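Local coordinates for protein halotolerant alpha-type carbonic anhydrase (dCA II) (PDB 1Y7W) that catalyses the reversible hydration of carbon dioxide to bicarbonate as a salt-tolerant, zinc-dependent carbonic anhydrase of the alpha class, at residues S185-T188 and Q189-K193. Numbering follows the deposited sequence.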
loop_
_atom_site.group_PDB
_atom_site.type_symbol
_atom_site.label_atom_id
_atom_site.label_comp_id
_atom_site.label_asym_id
_atom_site.label_seq_id
_atom_site.Cartn_x
_atom_site.Cartn_y
_atom_site.Cartn_z
ATOM N N SER A 185 -12.071 -7.583 12.113
ATOM C CA SER A 185 -13.099 -6.595 12.293
ATOM C C SER A 185 -13.644 -6.159 10.960
ATOM O O SER A 185 -14.864 -6.063 10.809
ATOM C CB SER A 185 -12.564 -5.405 13.078
ATOM O OG SER A 185 -13.441 -4.303 12.975
ATOM N N LEU A 186 -12.763 -5.886 9.991
ATOM C CA LEU A 186 -13.235 -5.450 8.655
ATOM C C LEU A 186 -14.158 -6.504 8.026
ATOM O O LEU A 186 -15.228 -6.207 7.488
ATOM C CB LEU A 186 -12.019 -5.248 7.731
ATOM C CG LEU A 186 -12.241 -4.788 6.300
ATOM C CD1 LEU A 186 -12.899 -3.386 6.345
ATOM C CD2 LEU A 186 -10.887 -4.690 5.572
ATOM N N GLN A 187 -13.725 -7.738 8.087
ATOM C CA GLN A 187 -14.484 -8.858 7.540
ATOM C C GLN A 187 -15.861 -8.966 8.204
ATOM O O GLN A 187 -16.873 -9.142 7.526
ATOM C CB GLN A 187 -13.686 -10.163 7.727
ATOM C CG GLN A 187 -14.453 -11.405 7.318
ATOM C CD GLN A 187 -13.581 -12.625 7.149
ATOM O OE1 GLN A 187 -12.792 -12.971 8.031
ATOM N NE2 GLN A 187 -13.733 -13.305 6.017
ATOM N N THR A 188 -15.892 -8.823 9.517
ATOM C CA THR A 188 -17.117 -8.916 10.296
ATOM C C THR A 188 -18.038 -7.779 9.946
ATOM O O THR A 188 -19.230 -7.978 9.763
ATOM C CB THR A 188 -16.787 -8.889 11.824
ATOM O OG1 THR A 188 -16.091 -10.095 12.168
ATOM C CG2 THR A 188 -18.062 -8.804 12.659
ATOM N N GLN A 189 -17.490 -6.568 9.874
ATOM C CA GLN A 189 -18.287 -5.424 9.525
ATOM C C GLN A 189 -18.878 -5.546 8.134
ATOM O O GLN A 189 -20.055 -5.258 7.901
ATOM C CB GLN A 189 -17.442 -4.158 9.557
ATOM C CG GLN A 189 -16.987 -3.717 10.944
ATOM C CD GLN A 189 -16.143 -2.469 10.829
ATOM O OE1 GLN A 189 -16.653 -1.369 10.545
ATOM N NE2 GLN A 189 -14.827 -2.640 10.996
ATOM N N ILE A 190 -18.028 -5.897 7.177
ATOM C CA ILE A 190 -18.511 -6.020 5.811
ATOM C C ILE A 190 -19.522 -7.179 5.637
ATOM O O ILE A 190 -20.583 -6.993 5.079
ATOM C CB ILE A 190 -17.311 -6.175 4.838
ATOM C CG1 ILE A 190 -16.573 -4.814 4.761
ATOM C CG2 ILE A 190 -17.812 -6.500 3.416
ATOM C CD1 ILE A 190 -15.233 -4.878 3.984
ATOM N N GLU A 191 -19.170 -8.358 6.115
ATOM C CA GLU A 191 -20.028 -9.506 5.955
ATOM C C GLU A 191 -21.380 -9.221 6.607
ATOM O O GLU A 191 -22.421 -9.666 6.119
ATOM C CB GLU A 191 -19.313 -10.735 6.525
ATOM C CG GLU A 191 -18.122 -11.144 5.603
ATOM C CD GLU A 191 -17.529 -12.525 5.920
ATOM O OE1 GLU A 191 -16.711 -13.028 5.088
ATOM O OE2 GLU A 191 -17.871 -13.099 6.987
ATOM N N GLY A 192 -21.349 -8.415 7.665
ATOM C CA GLY A 192 -22.555 -8.047 8.357
ATOM C C GLY A 192 -23.424 -7.133 7.513
ATOM O O GLY A 192 -24.630 -7.334 7.478
ATOM N N LYS A 193 -22.846 -6.129 6.847
ATOM C CA LYS A 193 -23.610 -5.199 5.995
ATOM C C LYS A 193 -24.136 -5.879 4.714
ATOM O O LYS A 193 -25.183 -5.509 4.146
ATOM C CB LYS A 193 -22.737 -3.970 5.626
ATOM C CG LYS A 193 -22.481 -3.035 6.819
ATOM C CD LYS A 193 -21.613 -1.841 6.448
ATOM C CE LYS A 193 -21.385 -0.903 7.671
ATOM N NZ LYS A 193 -21.670 0.560 7.313
#
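Q187 and E191 run side by side out from one flank of the helix, and NE2 of Q187 gives a hydrogen bond of 3.1 Å to OE1 of E191. Their amide and carboxylate planes stand 54° apart, and the NE2 comes in from above the carboxylate plane. Q187 reaches its partner because CG lies anti to the backbone N (chi1 174°) and the chain beyond is extended; its CG also rests 3.6 Å from CD of E191. NE2 makes a second bond, to the carbonyl O of E254 in helix 253-266, which ties the two helices together. An alanine in place of Q187 would probably leave E191 OE1 and that carbonyl without this shared donor and let the carboxylate swing more freely.

The paired side chains all belong to helix 181-195, one of the few helices around the central beta-sheet of the alpha-carbonic anhydrase fold, and follow its i to i+4 spacing. Two residues earlier in the chain, NE2 of Q189 bonds to OG of S185 at 2.9 Å and weakly to the S185 carbonyl O, which the backbone N of Q189 already meets at 2.8 Å. OE1 of Q189 accepts from the backbone N of D209. On the buried face L186 and I190 point the same way, CD1 to CD1 at 3.6 Å, and I190 goes on to touch L258, L97 and M101.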